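Local coordinates for deferrochelatase (Vibrio cholerae, PDB 5DE0), which binds heme b and probably acts as a dye-decolorizing (DyP-type) peroxidase, at residues V33-I47 / Y112-I125. Sequence-based numbering, arbitrary orientation.
Sequences VLQALKALPALVEEI and YTLRKGISDIAQDI
V33 and A36 of helix 30-38 meet I121, D124 and I125, while L40, L43, V44 and I47 of helix 40-50 pack on helix 108-117; together these helices cover one side of the four-stranded antiparallel sheet in the N-terminal ferredoxin-like domain of the DyP fold. The axes of segments 40-47 and 112-117 run 10.7 Å apart at closest, with N-to-C directions 132° apart.

The apolar contacts fall into three groups. Beyond helix 108-117, the I121 side chain points at helix 30-38 and crosses V33 at about a right angle; its CD1 lies 3.6 Å from A36 CB and 3.9 Å from V33 CG1. Both V33 methyls reach I125 CD1, CG1 at 3.6 Å, and CG2 also touches D124 CB. In the middle, G117 presents bare backbone: L40 CD2 rests 3.9 Å from G117 CA, and L43, with CG anti to its backbone N (chi1 171°), extends CD2 to the T113 carbonyl, close to G117 N. At the far end I47 CD1 comes in at the Y112 ring edge, in plane, 3.7 Å from Y112 CD2, and also touches T113 OG1, whose hydrogen-bonding partner is the L109 carbonyl.

Inward, L40 and V44 continue onto strand 57-62 and I125 onto strand 18-26, whereas Y112 also packs on Y136 of the second subunit.

The polar link across the two segments is a water that donates to both backbone carbonyls it bridges, lying 2.7 Å from A36 O and 2.7 Å from G117 O.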
ATOM      1  N   VAL B  33      -4.281  22.866  13.552  1.00 26.85           N
ATOM      2  CA  VAL B  33      -4.622  21.502  13.173  1.00 26.17           C
ATOM      3  C   VAL B  33      -6.102  21.379  12.817  1.00 25.09           C
ATOM      4  O   VAL B  33      -6.453  20.764  11.808  1.00 23.85           O
ATOM      5  CB  VAL B  33      -4.283  20.509  14.297  1.00 26.94           C
ATOM      6  CG1 VAL B  33      -4.737  19.110  13.917  1.00 26.15           C
ATOM      7  CG2 VAL B  33      -2.789  20.528  14.585  1.00 27.18           C
ATOM      8  N   LEU B  34      -6.959  21.970  13.645  1.00 25.66           N
ATOM      9  CA  LEU B  34      -8.400  21.953  13.406  1.00 25.38           C
ATOM     10  C   LEU B  34      -8.753  22.605  12.071  1.00 26.78           C
ATOM     11  O   LEU B  34      -9.585  22.092  11.318  1.00 25.57           O
ATOM     12  CB  LEU B  34      -9.142  22.658  14.543  1.00 27.07           C
ATOM     13  CG  LEU B  34     -10.668  22.713  14.428  1.00 27.94           C
ATOM     14  CD1 LEU B  34     -11.240  21.312  14.264  1.00 28.39           C
ATOM     15  CD2 LEU B  34     -11.274  23.402  15.641  1.00 31.63           C
ATOM     16  N   GLN B  35      -8.111  23.735  11.783  1.00 25.85           N
ATOM     17  CA  GLN B  35      -8.321  24.441  10.525  1.00 26.18           C
ATOM     18  C   GLN B  35      -7.944  23.565   9.340  1.00 24.42           C
ATOM     19  O   GLN B  35      -8.681  23.485   8.357  1.00 24.28           O
ATOM     20  CB  GLN B  35      -7.511  25.740  10.488  1.00 28.44           C
ATOM     21  CG  GLN B  35      -8.041  26.835  11.397  1.00 31.09           C
ATOM     22  CD  GLN B  35      -7.296  28.147  11.221  1.00 40.28           C
ATOM     23  OE1 GLN B  35      -6.454  28.281  10.334  1.00 37.05           O
ATOM     24  NE2 GLN B  35      -7.604  29.123  12.069  1.00 38.50           N
ATOM     25  N   ALA B  36      -6.790  22.914   9.440  1.00 23.59           N
ATOM     26  CA  ALA B  36      -6.306  22.030   8.386  1.00 23.47           C
ATOM     27  C   ALA B  36      -7.251  20.850   8.161  1.00 22.67           C
ATOM     28  O   ALA B  36      -7.400  20.373   7.037  1.00 22.39           O
ATOM     29  CB  ALA B  36      -4.912  21.534   8.716  1.00 23.80           C
ATOM     30  N   LEU B  37      -7.888  20.383   9.230  1.00 23.50           N
ATOM     31  CA  LEU B  37      -8.844  19.283   9.121  1.00 22.52           C
ATOM     32  C   LEU B  37     -10.136  19.750   8.457  1.00 23.19           C
ATOM     33  O   LEU B  37     -10.746  19.020   7.674  1.00 23.84           O
ATOM     34  CB  LEU B  37      -9.143  18.687  10.499  1.00 21.97           C
ATOM     35  CG  LEU B  37      -7.980  17.965  11.184  1.00 21.91           C
ATOM     36  CD1 LEU B  37      -8.373  17.528  12.583  1.00 22.98           C
ATOM     37  CD2 LEU B  37      -7.521  16.774  10.358  1.00 21.71           C
ATOM     38  N   LYS B  38     -10.547  20.974   8.773  1.00 23.13           N
ATOM     39  CA  LYS B  38     -11.749  21.554   8.187  1.00 23.91           C
ATOM     40  C   LYS B  38     -11.596  21.803   6.693  1.00 23.67           C
ATOM     41  O   LYS B  38     -12.582  21.824   5.956  1.00 22.26           O
ATOM     42  CB  LYS B  38     -12.103  22.871   8.876  1.00 25.01           C
ATOM     43  CG  LYS B  38     -12.608  22.741  10.293  1.00 26.93           C
ATOM     44  CD  LYS B  38     -13.091  24.091  10.788  1.00 29.40           C
ATOM     45  CE  LYS B  38     -13.484  24.036  12.242  1.00 31.35           C
ATOM     46  NZ  LYS B  38     -14.054  25.335  12.695  1.00 33.88           N
ATOM     47  N   ALA B  39     -10.357  22.011   6.257  1.00 22.34           N
ATOM     48  CA  ALA B  39     -10.079  22.357   4.869  1.00 22.59           C
ATOM     49  C   ALA B  39      -9.975  21.120   3.983  1.00 22.40           C
ATOM     50  O   ALA B  39      -9.787  21.230   2.771  1.00 21.93           O
ATOM     51  CB  ALA B  39      -8.800  23.178   4.781  1.00 22.16           C
ATOM     52  N   LEU B  40     -10.093  19.943   4.591  1.00 22.70           N
ATOM     53  CA  LEU B  40     -10.031  18.691   3.841  1.00 21.39           C
ATOM     54  C   LEU B  40     -11.173  18.524   2.825  1.00 21.13           C
ATOM     55  O   LEU B  40     -10.907  18.154   1.680  1.00 20.80           O
ATOM     56  CB  LEU B  40      -9.997  17.497   4.802  1.00 21.19           C
ATOM     57  CG  LEU B  40      -8.670  17.269   5.525  1.00 21.45           C
ATOM     58  CD1 LEU B  40      -8.744  16.047   6.426  1.00 20.87           C
ATOM     59  CD2 LEU B  40      -7.539  17.128   4.516  1.00 21.69           C
ATOM     60  N   PRO B  41     -12.439  18.791   3.225  1.00 21.76           N
ATOM     61  CA  PRO B  41     -13.515  18.681   2.229  1.00 21.50           C
ATOM     62  C   PRO B  41     -13.313  19.563   0.996  1.00 23.00           C
ATOM     63  O   PRO B  41     -13.591  19.120  -0.120  1.00 22.50           O
ATOM     64  CB  PRO B  41     -14.754  19.135   3.005  1.00 22.33           C
ATOM     65  CG  PRO B  41     -14.454  18.794   4.409  1.00 22.36           C
ATOM     66  CD  PRO B  41     -12.985  19.041   4.575  1.00 21.85           C
ATOM     67  N   ALA B  42     -12.836  20.787   1.199  1.00 22.41           N
ATOM     68  CA  ALA B  42     -12.609  21.715   0.096  1.00 21.97           C
ATOM     69  C   ALA B  42     -11.504  21.206  -0.818  1.00 22.60           C
ATOM     70  O   ALA B  42     -11.572  21.369  -2.036  1.00 24.20           O
ATOM     71  CB  ALA B  42     -12.268  23.101   0.625  1.00 21.72           C
ATOM     72  N   LEU B  43     -10.489  20.587  -0.223  1.00 21.36           N
ATOM     73  CA  LEU B  43      -9.408  19.976  -0.987  1.00 21.41           C
ATOM     74  C   LEU B  43      -9.929  18.807  -1.817  1.00 23.68           C
ATOM     75  O   LEU B  43      -9.591  18.665  -2.991  1.00 23.25           O
ATOM     76  CB  LEU B  43      -8.291  19.505  -0.055  1.00 21.31           C
ATOM     77  CG  LEU B  43      -7.186  18.662  -0.698  1.00 22.46           C
ATOM     78  CD1 LEU B  43      -6.460  19.448  -1.779  1.00 23.49           C
ATOM     79  CD2 LEU B  43      -6.209  18.154   0.350  1.00 21.99           C
ATOM     80  N   VAL B  44     -10.758  17.975  -1.195  1.00 22.25           N
ATOM     81  CA  VAL B  44     -11.340  16.813  -1.860  1.00 22.88           C
ATOM     82  C   VAL B  44     -12.217  17.221  -3.046  1.00 23.75           C
ATOM     83  O   VAL B  44     -12.143  16.617  -4.118  1.00 23.58           O
ATOM     84  CB  VAL B  44     -12.167  15.967  -0.869  1.00 21.64           C
ATOM     85  CG1 VAL B  44     -13.011  14.934  -1.604  1.00 20.87           C
ATOM     86  CG2 VAL B  44     -11.248  15.297   0.139  1.00 21.18           C
ATOM     87  N   GLU B  45     -13.037  18.250  -2.850  1.00 24.79           N
ATOM     88  CA  GLU B  45     -13.873  18.777  -3.923  1.00 26.59           C
ATOM     89  C   GLU B  45     -13.019  19.229  -5.104  1.00 27.27           C
ATOM     90  O   GLU B  45     -13.362  18.981  -6.261  1.00 27.68           O
ATOM     91  CB  GLU B  45     -14.731  19.938  -3.420  1.00 27.99           C
ATOM     92  CG  GLU B  45     -15.509  20.652  -4.515  1.00 32.63           C
ATOM     93  CD  GLU B  45     -16.533  19.758  -5.186  1.00 37.57           C
ATOM     94  OE1 GLU B  45     -17.353  19.150  -4.468  1.00 38.22           O
ATOM     95  OE2 GLU B  45     -16.514  19.659  -6.431  1.00 38.77           O
ATOM     96  N   GLU B  46     -11.901  19.883  -4.801  1.00 26.88           N
ATOM     97  CA  GLU B  46     -10.988  20.383  -5.825  1.00 27.98           C
ATOM     98  C   GLU B  46     -10.334  19.243  -6.597  1.00 27.60           C
ATOM     99  O   GLU B  46     -10.174  19.315  -7.816  1.00 26.77           O
ATOM    100  CB  GLU B  46      -9.914  21.271  -5.197  1.00 28.34           C
ATOM    101  CG  GLU B  46      -8.842  21.736  -6.169  1.00 33.41           C
ATOM    102  CD  GLU B  46      -7.876  22.720  -5.542  1.00 38.89           C
ATOM    103  OE1 GLU B  46      -8.233  23.330  -4.511  1.00 40.91           O
ATOM    104  OE2 GLU B  46      -6.759  22.879  -6.076  1.00 47.42           O
ATOM    105  N   ILE B  47      -9.960  18.189  -5.878  1.00 26.30           N
ATOM    106  CA  ILE B  47      -9.378  17.004  -6.495  1.00 25.52           C
ATOM    107  C   ILE B  47     -10.376  16.342  -7.442  1.00 25.40           C
ATOM    108  O   ILE B  47     -10.029  15.970  -8.562  1.00 26.02           O
ATOM    109  CB  ILE B  47      -8.913  15.988  -5.432  1.00 24.34           C
ATOM    110  CG1 ILE B  47      -7.782  16.583  -4.588  1.00 24.01           C
ATOM    111  CG2 ILE B  47      -8.457  14.697  -6.087  1.00 23.35           C
ATOM    112  CD1 ILE B  47      -7.303  15.682  -3.473  1.00 22.30           C
ATOM    113  N   TYR B 112      -2.111  11.452  -1.787  1.00 22.04           N
ATOM    114  CA  TYR B 112      -1.992  12.881  -2.063  1.00 22.90           C
ATOM    115  C   TYR B 112      -2.840  13.712  -1.107  1.00 22.82           C
ATOM    116  O   TYR B 112      -2.411  14.769  -0.649  1.00 23.43           O
ATOM    117  CB  TYR B 112      -2.388  13.196  -3.509  1.00 22.15           C
ATOM    118  CG  TYR B 112      -2.449  14.680  -3.811  1.00 24.47           C
ATOM    119  CD1 TYR B 112      -1.292  15.401  -4.080  1.00 24.24           C
ATOM    120  CD2 TYR B 112      -3.663  15.360  -3.822  1.00 23.55           C
ATOM    121  CE1 TYR B 112      -1.341  16.757  -4.353  1.00 25.39           C
ATOM    122  CE2 TYR B 112      -3.721  16.714  -4.093  1.00 24.34           C
ATOM    123  CZ  TYR B 112      -2.559  17.409  -4.357  1.00 25.77           C
ATOM    124  OH  TYR B 112      -2.616  18.758  -4.627  1.00 32.73           O
ATOM    125  N   THR B 113      -4.047  13.235  -0.817  1.00 21.81           N
ATOM    126  CA  THR B 113      -4.962  13.959   0.059  1.00 22.04           C
ATOM    127  C   THR B 113      -4.385  14.090   1.465  1.00 22.40           C
ATOM    128  O   THR B 113      -4.504  15.137   2.101  1.00 22.72           O
ATOM    129  CB  THR B 113      -6.337  13.269   0.134  1.00 21.39           C
ATOM    130  OG1 THR B 113      -6.912  13.208  -1.176  1.00 21.91           O
ATOM    131  CG2 THR B 113      -7.275  14.034   1.058  1.00 21.30           C
ATOM    132  N   LEU B 114      -3.743  13.027   1.938  1.00 22.32           N
ATOM    133  CA  LEU B 114      -3.152  13.035   3.269  1.00 22.59           C
ATOM    134  C   LEU B 114      -1.890  13.890   3.315  1.00 23.29           C
ATOM    135  O   LEU B 114      -1.717  14.690   4.232  1.00 24.01           O
ATOM    136  CB  LEU B 114      -2.837  11.610   3.728  1.00 21.92           C
ATOM    137  CG  LEU B 114      -2.243  11.500   5.134  1.00 22.11           C
ATOM    138  CD1 LEU B 114      -3.161  12.157   6.154  1.00 21.75           C
ATOM    139  CD2 LEU B 114      -1.987  10.047   5.497  1.00 21.69           C
ATOM    140  N   ARG B 115      -1.015  13.724   2.326  1.00 24.07           N
ATOM    141  CA  ARG B 115       0.235  14.482   2.282  1.00 24.72           C
ATOM    142  C   ARG B 115      -0.026  15.979   2.154  1.00 24.74           C
ATOM    143  O   ARG B 115       0.521  16.780   2.910  1.00 25.99           O
ATOM    144  CB  ARG B 115       1.122  14.011   1.125  1.00 26.27           C
ATOM    145  CG  ARG B 115       2.478  14.712   1.077  1.00 29.75           C
ATOM    146  CD  ARG B 115       3.339  14.241  -0.088  1.00 34.78           C
ATOM    147  NE  ARG B 115       2.824  14.686  -1.381  1.00 37.05           N
ATOM    148  CZ  ARG B 115       3.465  14.530  -2.536  1.00 40.15           C
ATOM    149  NH1 ARG B 115       4.654  13.941  -2.563  1.00 33.36           N
ATOM    150  NH2 ARG B 115       2.921  14.966  -3.664  1.00 32.36           N
ATOM    151  N   LYS B 116      -0.868  16.347   1.196  1.00 24.48           N
ATOM    152  CA  LYS B 116      -1.209  17.745   0.960  1.00 24.61           C
ATOM    153  C   LYS B 116      -2.055  18.314   2.096  1.00 25.01           C
ATOM    154  O   LYS B 116      -1.920  19.483   2.459  1.00 24.63           O
ATOM    155  CB  LYS B 116      -1.954  17.889  -0.372  1.00 24.82           C
ATOM    156  CG  LYS B 116      -2.378  19.304  -0.718  1.00 27.19           C
ATOM    157  CD  LYS B 116      -1.176  20.186  -0.999  1.00 25.98           C
ATOM    158  CE  LYS B 116      -1.608  21.560  -1.484  1.00 27.97           C
ATOM    159  NZ  LYS B 116      -0.437  22.427  -1.793  1.00 28.77           N
ATOM    160  N   GLY B 117      -2.923  17.478   2.656  1.00 24.41           N
ATOM    161  CA  GLY B 117      -3.848  17.911   3.688  1.00 23.47           C
ATOM    162  C   GLY B 117      -3.212  18.271   5.019  1.00 22.85           C
ATOM    163  O   GLY B 117      -3.725  19.120   5.744  1.00 23.00           O
ATOM    164  N   ILE B 118      -2.098  17.624   5.348  1.00 23.47           N
ATOM    165  CA  ILE B 118      -1.446  17.848   6.636  1.00 25.07           C
ATOM    166  C   ILE B 118      -0.068  18.483   6.476  1.00 26.03           C
ATOM    167  O   ILE B 118       0.706  18.548   7.432  1.00 27.09           O
ATOM    168  CB  ILE B 118      -1.293  16.536   7.436  1.00 24.71           C
ATOM    169  CG1 ILE B 118      -0.218  15.643   6.814  1.00 24.32           C
ATOM    170  CG2 ILE B 118      -2.625  15.810   7.537  1.00 24.35           C
ATOM    171  CD1 ILE B 118       0.081  14.395   7.608  1.00 24.67           C
ATOM    172  N   SER B 119       0.226  18.954   5.267  1.00 26.02           N
ATOM    173  CA  SER B 119       1.542  19.492   4.936  1.00 27.91           C
ATOM    174  C   SER B 119       1.987  20.611   5.880  1.00 28.52           C
ATOM    175  O   SER B 119       3.152  20.674   6.266  1.00 28.63           O
ATOM    176  CB  SER B 119       1.555  20.001   3.493  1.00 27.92           C
ATOM    177  OG  SER B 119       2.853  20.426   3.115  1.00 29.52           O
ATOM    178  N   ASP B 120       1.054  21.481   6.256  1.00 29.33           N
ATOM    179  CA  ASP B 120       1.373  22.621   7.110  1.00 29.67           C
ATOM    180  C   ASP B 120       1.387  22.274   8.600  1.00 29.36           C
ATOM    181  O   ASP B 120       1.944  23.017   9.409  1.00 29.42           O
ATOM    182  CB  ASP B 120       0.383  23.762   6.865  1.00 31.44           C
ATOM    183  CG  ASP B 120       0.536  24.385   5.491  1.00 34.52           C
ATOM    184  OD1 ASP B 120       1.617  24.236   4.882  1.00 32.58           O
ATOM    185  OD2 ASP B 120      -0.425  25.031   5.022  1.00 35.67           O
ATOM    186  N   ILE B 121       0.778  21.148   8.961  1.00 28.47           N
ATOM    187  CA  ILE B 121       0.668  20.768  10.368  1.00 28.40           C
ATOM    188  C   ILE B 121       1.391  19.461  10.688  1.00 28.67           C
ATOM    189  O   ILE B 121       1.007  18.738  11.608  1.00 29.53           O
ATOM    190  CB  ILE B 121      -0.808  20.632  10.796  1.00 28.50           C
ATOM    191  CG1 ILE B 121      -1.518  19.572   9.951  1.00 26.74           C
ATOM    192  CG2 ILE B 121      -1.523  21.970  10.680  1.00 27.85           C
ATOM    193  CD1 ILE B 121      -2.860  19.151  10.503  1.00 26.53           C
ATOM    194  N   ALA B 122       2.445  19.171   9.933  1.00 28.14           N
ATOM    195  CA  ALA B 122       3.182  17.922  10.089  1.00 29.58           C
ATOM    196  C   ALA B 122       3.886  17.826  11.444  1.00 30.55           C
ATOM    197  O   ALA B 122       3.973  16.747  12.031  1.00 31.22           O
ATOM    198  CB  ALA B 122       4.191  17.769   8.961  1.00 29.48           C
ATOM    199  N   GLN B 123       4.381  18.959  11.937  1.00 30.62           N
ATOM    200  CA  GLN B 123       5.125  18.992  13.193  1.00 32.16           C
ATOM    201  C   GLN B 123       4.202  19.117  14.402  1.00 30.88           C
ATOM    202  O   GLN B 123       4.630  18.961  15.547  1.00 30.87           O
ATOM    203  CB  GLN B 123       6.128  20.148  13.183  1.00 33.62           C
ATOM    204  CG  GLN B 123       7.173  20.048  12.086  1.00 35.17           C
ATOM    205  CD  GLN B 123       8.042  18.813  12.220  1.00 42.86           C
ATOM    206  OE1 GLN B 123       7.974  17.901  11.397  1.00 39.64           O
ATOM    207  NE2 GLN B 123       8.864  18.777  13.264  1.00 39.07           N
ATOM    208  N   ASP B 124       2.933  19.405  14.136  1.00 30.29           N
ATOM    209  CA  ASP B 124       1.938  19.568  15.190  1.00 30.45           C
ATOM    210  C   ASP B 124       1.230  18.249  15.478  1.00 30.09           C
ATOM    211  O   ASP B 124       0.457  18.141  16.428  1.00 29.26           O
ATOM    212  CB  ASP B 124       0.910  20.632  14.795  1.00 29.12           C
ATOM    213  CG  ASP B 124       1.554  21.909  14.286  1.00 29.99           C
ATOM    214  OD1 ASP B 124       2.621  22.294  14.811  1.00 30.12           O
ATOM    215  OD2 ASP B 124       0.991  22.525  13.355  1.00 29.10           O
ATOM    216  N   ILE B 125       1.518  17.247  14.653  1.00 29.81           N
ATOM    217  CA  ILE B 125       0.752  16.007  14.625  1.00 30.57           C
ATOM    218  C   ILE B 125       1.651  14.775  14.681  1.00 30.04           C
ATOM    219  O   ILE B 125       2.741  14.765  14.110  1.00 30.09           O
ATOM    220  CB  ILE B 125      -0.122  15.944  13.346  1.00 30.19           C
ATOM    221  CG1 ILE B 125      -1.251  16.966  13.428  1.00 29.06           C
ATOM    222  CG2 ILE B 125      -0.706  14.559  13.128  1.00 36.58           C
ATOM    223  CD1 ILE B 125      -2.155  16.750  14.605  1.00 28.47           C
TER
HETATM  224  O   HOH W   1      -5.642  20.848   5.098  1.00 24.21           O